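Local coordinates for N-terminal acetyltransferase B complex subunit MDM20 (Candida albicans, PDB 5K04), which probably serves as the non-catalytic, helical-repeat subunit of the NatB N-terminal acetyltransferase complex, partnering the NAT3 subunit, at residues A[502-507]-A[544-549]; A[508-513]-A[572-577]; A[264-269]-A[290-295]. One frame throughout, in Å; residues are numbered along the deposited sequence.

Contact 1. Residues A[502-507]-A[544-549]; sequences MQNSIS and SDYTDN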
# COMPACT_ATOMS: atom_id res chain seq x y z
N MET A 502 -0.96 -5.81 -5.09
CA MET A 502 -0.49 -4.76 -5.99
C MET A 502 -0.93 -4.98 -7.43
O MET A 502 -0.92 -4.04 -8.23
CB MET A 502 1.05 -4.68 -5.94
CG MET A 502 1.61 -3.85 -4.79
SD MET A 502 1.07 -2.16 -4.75
CE MET A 502 2.49 -1.46 -3.98
N GLN A 503 -1.34 -6.21 -7.77
CA GLN A 503 -1.56 -6.60 -9.15
C GLN A 503 -2.78 -5.89 -9.76
O GLN A 503 -2.77 -5.55 -10.95
CB GLN A 503 -1.75 -8.11 -9.23
CG GLN A 503 -1.99 -8.62 -10.63
CD GLN A 503 -2.45 -10.05 -10.63
OE1 GLN A 503 -3.54 -10.37 -10.13
NE2 GLN A 503 -1.62 -10.92 -11.19
N ASN A 504 -3.82 -5.67 -8.97
CA ASN A 504 -5.06 -5.12 -9.49
C ASN A 504 -5.73 -4.21 -8.45
O ASN A 504 -6.90 -4.37 -8.11
CB ASN A 504 -6.03 -6.21 -9.91
CG ASN A 504 -6.97 -5.72 -10.95
OD1 ASN A 504 -6.68 -4.75 -11.66
ND2 ASN A 504 -8.11 -6.37 -11.06
N SER A 505 -4.96 -3.26 -7.94
CA SER A 505 -5.47 -2.39 -6.89
C SER A 505 -6.29 -1.27 -7.51
O SER A 505 -6.11 -0.89 -8.67
CB SER A 505 -4.33 -1.83 -6.04
OG SER A 505 -3.69 -0.70 -6.62
N ILE A 506 -7.22 -0.74 -6.71
CA ILE A 506 -8.03 0.38 -7.16
C ILE A 506 -7.15 1.59 -7.43
O ILE A 506 -7.41 2.37 -8.35
CB ILE A 506 -9.14 0.66 -6.12
CG1 ILE A 506 -10.00 1.87 -6.54
CG2 ILE A 506 -8.55 0.88 -4.72
CD1 ILE A 506 -10.93 1.57 -7.68
N SER A 507 -6.04 1.73 -6.69
CA SER A 507 -5.14 2.86 -6.91
C SER A 507 -4.39 2.74 -8.24
O SER A 507 -4.08 3.77 -8.87
CB SER A 507 -4.15 2.97 -5.73
OG SER A 507 -4.85 3.15 -4.50
N SER A 544 -12.47 -7.71 -12.92
CA SER A 544 -12.47 -8.34 -11.61
C SER A 544 -12.65 -7.29 -10.51
O SER A 544 -12.81 -6.10 -10.77
CB SER A 544 -11.17 -9.11 -11.39
OG SER A 544 -11.06 -10.15 -12.34
N ASP A 545 -12.66 -7.77 -9.28
CA ASP A 545 -12.72 -6.89 -8.13
C ASP A 545 -11.32 -6.44 -7.77
O ASP A 545 -10.38 -7.23 -7.76
CB ASP A 545 -13.38 -7.60 -6.96
CG ASP A 545 -14.87 -7.80 -7.18
OD1 ASP A 545 -15.53 -6.84 -7.62
OD2 ASP A 545 -15.36 -8.93 -6.95
N TYR A 546 -11.20 -5.14 -7.49
CA TYR A 546 -9.92 -4.50 -7.22
C TYR A 546 -9.60 -4.57 -5.73
O TYR A 546 -10.50 -4.51 -4.88
CB TYR A 546 -9.95 -3.04 -7.68
CG TYR A 546 -10.37 -2.80 -9.14
CD1 TYR A 546 -10.30 -3.81 -10.10
CD2 TYR A 546 -10.82 -1.56 -9.55
CE1 TYR A 546 -10.68 -3.58 -11.44
CE2 TYR A 546 -11.20 -1.31 -10.88
CZ TYR A 546 -11.12 -2.32 -11.81
OH TYR A 546 -11.51 -2.06 -13.11
N THR A 547 -8.32 -4.73 -5.41
CA THR A 547 -7.88 -4.66 -4.03
C THR A 547 -7.76 -3.19 -3.61
O THR A 547 -7.67 -2.28 -4.43
CB THR A 547 -6.56 -5.40 -3.84
OG1 THR A 547 -5.60 -4.95 -4.80
CG2 THR A 547 -6.75 -6.88 -4.07
N ASP A 548 -7.82 -2.97 -2.30
CA ASP A 548 -7.80 -1.64 -1.72
C ASP A 548 -6.75 -1.61 -0.62
O ASP A 548 -6.91 -2.25 0.43
CB ASP A 548 -9.17 -1.22 -1.19
CG ASP A 548 -9.23 0.27 -0.76
OD1 ASP A 548 -8.18 0.95 -0.79
OD2 ASP A 548 -10.33 0.76 -0.42
N ASN A 549 -5.69 -0.86 -0.87
CA ASN A 549 -4.62 -0.62 0.10
C ASN A 549 -4.50 0.86 0.45
O ASN A 549 -3.49 1.27 1.06
CB ASN A 549 -3.30 -1.16 -0.46
CG ASN A 549 -3.43 -2.57 -1.00
OD1 ASN A 549 -3.85 -3.48 -0.28
ND2 ASN A 549 -3.10 -2.75 -2.28
O HOH W 1 -4.71 -6.94 -6.60
O HOH W 2 -8.15 -9.00 -8.77
O HOH W 3 -5.32 0.47 -3.50
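Ser505, in the break between helix 489-503 and helix 506-521, forms a single beta bridge with Thr547 of the extended segment 544-549, their CA atoms 4.4 Å apart. Two backbone bonds close the bridge. Thr547 N gives its hydrogen to Asn504 O, approaching from above the carbonyl plane (3.1 Å), and Ile506 N donates to Thr547 O at 2.8 Å, nearly along the C=O axis. Both carbonyl oxygens take a second, softer contact from a CA-H, that of Tyr546 on Asn504 O and that of Ser505 on Thr547 O.

Tyr546 lies between two side chains of the other segment. Ile506 CD1 meets the ring at its edge, in the ring plane, 3.6 Å from CD2, while the Asn504 amide reaches the CD1 side, ND2 3.5 Å from Tyr546 CD1 and the two planes 68° apart. Asn504 CG stands anti to the backbone N (chi1 -155°), 3.9 Å from Tyr546 CD1; the amide ND2 also donates to Leu541 O. Thr547 OG1 is held by Arg501 O and by a water that donates to it and accepts from Asn504 N. A further water joins Ser507 OG to Asn549 N. Ser505 OG and Asn549 ND2 both bind the Glu443 carboxylate, and Phe13 of the NAT3 chain packs on Asn549 and Met502.

The arrangement is that of a sharp interhelical turn in an all-helical fold, consistent with a TPR-clan family, with Ser505 as N-cap of helix 506-521 and a long loop pinned across the turn by one isolated beta bridge.

Contact 2. Residues A[508-513]-A[572-577]; sequences LNFTVA and VATKLK
The Phe510 ring turns its edge to Thr574: OG1 of the threonine lies near the ring plane, 3.7 Å from Phe510 CD1, and the two side chains cross at about a right angle. Phe510 CG is anti to the backbone N (chi1 -177°). The phenylalanine side chain also touches Asn446. No hydrogen bond is made at this edge; Thr574 OG1 is bonded to Asn570 O, just ahead of helix 571-584.

The methyl of Thr574 does most of the remaining work. CG2, itself anti to the backbone N, points into the backbone of the other helix and lies 3.6 Å from Phe510 N and 3.7 Å from Asn509 C. Asn509 CB and Ala513 CB, one helical turn apart, both reach the same methyl, at 4.1 and 4.2 Å from CG2 respectively.

This is a helix-helix crossing within an all-helical fold: the short axes of 508-513 and 572-577 approach to 9.2 Å with an angle of 54° between their N-to-C directions. The buried surface is small, 167 Å² over both sides, and the contact is wholly van der Waals in character.

A turn beyond Thr574, Lys577 CB lies 4.3 Å from Ala513 CB. The rest of the lysine leads away, and its NZ bonds to Asn668 and forms a salt bridge with Glu671. The polar end of Asn509 is likewise turned to another partner, its ND2 donating to Asn504 OD1 at the preceding interhelical turn, while Lys577 and Ala573 touch Tyr614 of helix 608-625.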
# COMPACT_ATOMS: atom_id res chain seq x y z
N LEU A 508 -4.07 1.52 -8.66
CA LEU A 508 -3.43 1.28 -9.95
C LEU A 508 -4.39 1.58 -11.09
O LEU A 508 -4.03 2.23 -12.08
CB LEU A 508 -2.95 -0.17 -10.06
CG LEU A 508 -2.78 -0.73 -11.47
CD1 LEU A 508 -1.61 -0.05 -12.20
CD2 LEU A 508 -2.64 -2.29 -11.48
N ASN A 509 -5.62 1.08 -10.97
CA ASN A 509 -6.63 1.28 -12.00
C ASN A 509 -7.09 2.74 -12.06
O ASN A 509 -7.32 3.28 -13.15
CB ASN A 509 -7.78 0.32 -11.76
CG ASN A 509 -7.41 -1.11 -12.16
OD1 ASN A 509 -7.01 -1.35 -13.31
ND2 ASN A 509 -7.50 -2.05 -11.22
N PHE A 510 -7.16 3.40 -10.90
CA PHE A 510 -7.40 4.84 -10.91
C PHE A 510 -6.29 5.58 -11.64
O PHE A 510 -6.56 6.52 -12.40
CB PHE A 510 -7.53 5.37 -9.48
CG PHE A 510 -7.84 6.82 -9.45
CD1 PHE A 510 -9.06 7.27 -9.90
CD2 PHE A 510 -6.90 7.72 -9.01
CE1 PHE A 510 -9.34 8.60 -9.91
CE2 PHE A 510 -7.18 9.06 -9.02
CZ PHE A 510 -8.40 9.51 -9.47
N THR A 511 -5.04 5.17 -11.40
CA THR A 511 -3.90 5.77 -12.10
C THR A 511 -4.05 5.65 -13.61
O THR A 511 -3.83 6.62 -14.34
CB THR A 511 -2.60 5.12 -11.60
OG1 THR A 511 -2.38 5.44 -10.22
CG2 THR A 511 -1.42 5.58 -12.41
N VAL A 512 -4.47 4.47 -14.10
CA VAL A 512 -4.68 4.27 -15.53
C VAL A 512 -5.88 5.09 -16.02
O VAL A 512 -5.80 5.76 -17.05
CB VAL A 512 -4.85 2.77 -15.86
CG1 VAL A 512 -5.22 2.55 -17.34
CG2 VAL A 512 -3.58 1.97 -15.52
N ALA A 513 -6.98 5.06 -15.26
CA ALA A 513 -8.17 5.83 -15.64
C ALA A 513 -7.86 7.32 -15.74
O ALA A 513 -8.32 8.00 -16.67
CB ALA A 513 -9.28 5.61 -14.62
N VAL A 572 -16.43 2.74 -8.41
CA VAL A 572 -17.15 2.09 -9.50
C VAL A 572 -16.96 2.85 -10.82
O VAL A 572 -16.86 2.24 -11.89
CB VAL A 572 -18.63 1.95 -9.13
CG1 VAL A 572 -19.42 1.49 -10.33
CG2 VAL A 572 -18.77 0.94 -7.97
N ALA A 573 -16.87 4.18 -10.76
CA ALA A 573 -16.65 4.95 -11.98
C ALA A 573 -15.29 4.62 -12.59
O ALA A 573 -15.16 4.52 -13.82
CB ALA A 573 -16.76 6.45 -11.67
N THR A 574 -14.27 4.44 -11.75
CA THR A 574 -12.95 4.02 -12.22
C THR A 574 -13.05 2.76 -13.07
O THR A 574 -12.50 2.71 -14.17
CB THR A 574 -12.05 3.78 -11.01
OG1 THR A 574 -11.90 5.00 -10.29
CG2 THR A 574 -10.68 3.27 -11.43
N LYS A 575 -13.77 1.74 -12.58
CA LYS A 575 -13.92 0.53 -13.37
C LYS A 575 -14.65 0.80 -14.68
O LYS A 575 -14.27 0.28 -15.74
CB LYS A 575 -14.64 -0.54 -12.55
CG LYS A 575 -14.85 -1.83 -13.36
CD LYS A 575 -15.47 -2.95 -12.53
CE LYS A 575 -14.49 -3.47 -11.48
NZ LYS A 575 -14.97 -4.74 -10.87
N LEU A 576 -15.70 1.63 -14.62
CA LEU A 576 -16.50 1.90 -15.81
C LEU A 576 -15.72 2.69 -16.84
O LEU A 576 -15.88 2.47 -18.05
CB LEU A 576 -17.78 2.63 -15.41
CG LEU A 576 -18.81 1.78 -14.65
CD1 LEU A 576 -19.93 2.66 -14.07
CD2 LEU A 576 -19.36 0.71 -15.58
N LYS A 577 -14.90 3.64 -16.38
CA LYS A 577 -14.04 4.38 -17.28
C LYS A 577 -13.16 3.43 -18.07
O LYS A 577 -13.01 3.56 -19.29
CB LYS A 577 -13.18 5.39 -16.51
CG LYS A 577 -13.97 6.54 -15.89
CD LYS A 577 -14.79 7.31 -16.92
CE LYS A 577 -15.37 8.59 -16.33
NZ LYS A 577 -14.33 9.63 -15.95

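Contact 3. Residues A[264-269]-A[290-295]; sequences SFEELD and YSRNIE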
# COMPACT_ATOMS: atom_id res chain seq x y z
N SER A 264 2.50 -14.88 44.14
CA SER A 264 1.75 -13.78 44.74
C SER A 264 1.97 -12.49 43.96
O SER A 264 2.93 -12.34 43.19
CB SER A 264 2.16 -13.58 46.20
OG SER A 264 3.52 -13.21 46.29
N PHE A 265 1.06 -11.54 44.17
CA PHE A 265 1.24 -10.20 43.61
C PHE A 265 2.57 -9.61 44.05
O PHE A 265 3.35 -9.12 43.22
CB PHE A 265 0.08 -9.30 44.03
CG PHE A 265 0.29 -7.84 43.71
CD1 PHE A 265 -0.08 -7.33 42.48
CD2 PHE A 265 0.85 -6.98 44.65
CE1 PHE A 265 0.11 -5.99 42.17
CE2 PHE A 265 1.04 -5.64 44.35
CZ PHE A 265 0.67 -5.14 43.11
N GLU A 266 2.86 -9.69 45.35
CA GLU A 266 4.09 -9.14 45.90
C GLU A 266 5.33 -9.79 45.27
O GLU A 266 6.33 -9.12 45.01
CB GLU A 266 4.12 -9.32 47.42
CG GLU A 266 3.08 -8.49 48.19
CD GLU A 266 1.66 -9.03 48.07
OE1 GLU A 266 1.49 -10.19 47.66
OE2 GLU A 266 0.70 -8.28 48.39
N GLU A 267 5.28 -11.12 45.06
CA GLU A 267 6.40 -11.81 44.44
C GLU A 267 6.72 -11.22 43.07
O GLU A 267 7.90 -11.04 42.72
CB GLU A 267 6.09 -13.30 44.32
CG GLU A 267 7.08 -14.21 45.02
CD GLU A 267 6.64 -15.66 44.99
OE1 GLU A 267 7.41 -16.50 44.46
OE2 GLU A 267 5.53 -15.96 45.47
N LEU A 268 5.69 -10.91 42.29
CA LEU A 268 5.92 -10.34 40.96
C LEU A 268 6.38 -8.89 41.06
O LEU A 268 7.41 -8.52 40.48
CB LEU A 268 4.64 -10.46 40.12
CG LEU A 268 4.24 -11.90 39.77
CD1 LEU A 268 3.02 -11.95 38.86
CD2 LEU A 268 5.40 -12.64 39.14
N ASP A 269 5.66 -8.08 41.84
CA ASP A 269 5.93 -6.64 41.93
C ASP A 269 7.33 -6.35 42.48
O ASP A 269 7.94 -5.34 42.10
CB ASP A 269 4.85 -5.99 42.80
CG ASP A 269 4.99 -4.47 42.89
OD1 ASP A 269 4.88 -3.78 41.86
OD2 ASP A 269 5.16 -3.96 44.02
N TYR A 290 -4.67 -9.11 39.18
CA TYR A 290 -4.90 -9.54 40.55
C TYR A 290 -6.11 -8.85 41.16
O TYR A 290 -6.23 -8.78 42.38
CB TYR A 290 -3.65 -9.31 41.40
CG TYR A 290 -2.60 -10.40 41.22
CD1 TYR A 290 -1.75 -10.41 40.11
CD2 TYR A 290 -2.46 -11.44 42.15
CE1 TYR A 290 -0.80 -11.41 39.94
CE2 TYR A 290 -1.51 -12.43 41.98
CZ TYR A 290 -0.68 -12.42 40.87
OH TYR A 290 0.26 -13.41 40.70
N SER A 291 -7.01 -8.34 40.31
CA SER A 291 -8.27 -7.75 40.75
C SER A 291 -8.06 -6.68 41.83
O SER A 291 -8.81 -6.59 42.80
CB SER A 291 -9.24 -8.84 41.21
OG SER A 291 -9.42 -9.79 40.17
N ARG A 292 -7.05 -5.84 41.63
CA ARG A 292 -6.70 -4.74 42.52
C ARG A 292 -7.07 -3.40 41.87
O ARG A 292 -7.47 -3.32 40.71
CB ARG A 292 -5.21 -4.77 42.86
CG ARG A 292 -4.75 -6.00 43.59
CD ARG A 292 -3.22 -6.06 43.58
NE ARG A 292 -2.60 -5.01 44.39
CZ ARG A 292 -2.09 -5.21 45.60
NH1 ARG A 292 -2.11 -6.43 46.14
NH2 ARG A 292 -1.54 -4.20 46.27
N ASN A 293 -6.91 -2.33 42.66
CA ASN A 293 -7.29 -1.00 42.22
C ASN A 293 -6.25 -0.39 41.29
O ASN A 293 -5.05 -0.36 41.59
CB ASN A 293 -7.50 -0.09 43.43
CG ASN A 293 -7.49 1.37 43.06
OD1 ASN A 293 -6.52 2.08 43.33
ND2 ASN A 293 -8.55 1.81 42.40
N ILE A 294 -6.73 0.15 40.16
CA ILE A 294 -5.89 0.70 39.11
C ILE A 294 -5.22 2.02 39.50
O ILE A 294 -4.15 2.36 38.96
CB ILE A 294 -6.78 0.88 37.86
CG1 ILE A 294 -7.45 -0.45 37.51
CG2 ILE A 294 -6.01 1.34 36.66
CD1 ILE A 294 -8.36 -0.37 36.29
N GLU A 295 -5.78 2.75 40.47
CA GLU A 295 -5.57 4.19 40.59
C GLU A 295 -4.10 4.57 40.76
O GLU A 295 -3.58 5.41 40.02
CB GLU A 295 -6.38 4.73 41.77
CG GLU A 295 -7.65 5.43 41.38
CD GLU A 295 -8.17 6.30 42.49
OE1 GLU A 295 -8.69 5.74 43.47
OE2 GLU A 295 -8.03 7.54 42.38
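Phe265, in the first turn of the short helix 265-269, lies between Tyr290 and Arg292 at the surface, where a capping box starts one helix and a Schellman motif ends another. In the capping box Ser264 OG accepts from Glu267 N at 3.0 Å, and a weak return bond runs from Ser264 N to Glu267 OE2. The Schellman motif closes helix 277-289: Ser291, with positive phi, is its C-prime residue, and the chain then turns so that Arg292 comes back toward Phe265. This all-helical setting is consistent with the family's place in the TPR clan.

The cation-pi interaction is a flat stack. The guanidinium of Arg292 lies on one face of the Phe265 ring with the planes only 4° apart, CZ 3.6 Å from the ring centroid. A bend at chi3 (68°) places NE over the centre of the ring, and the preceding CD adds a CH-pi contact on the same face. Asp269 CB is at the opposite face, toward the rim.

The aromatic pair is T-shaped: Phe265 directs its edge at the face of Tyr290, the centroids 5.9 Å apart and the planes at 72°. Phe265 CB also sits over that face as a CH-pi donor, 4.0 Å from the ring centroid. Apolar packing is added by Leu268, whose CD1 lies 4.0 Å from Tyr290 CE1; the leucine also meets Trp254 and Ile255 of helix 248-260.

Charge plays a looser part. Glu266 OE2 is 4.0 Å from Arg292 NH1, beyond a salt bridge, so any attraction is probably weak.

A separate polar contact reaches outside the two segments: Tyr290 OH, 3.6 Å from Leu268 CD1, is hydrogen-bonded to Lys263 O.

Overall arrangement
From the N terminus, contact 3 comes first, closing a short loop through helix 277-289 and tying the start of helix 265-269 to the turn before helix 295-305. It is complete before the others open and lies well apart, its centre about 49 Å from that of contact 1 and 57 Å from that of contact 2. Contacts 1 and 2 cross along the chain: 502-507 and 508-513 are followed by 544-549 and then 572-577. Both use helix 506-521, its start meeting the loop after helix 539-542 and its next turns meeting helix 571-584. They also touch directly, through Asn504 with Asn509 and Ser544 with Lys575.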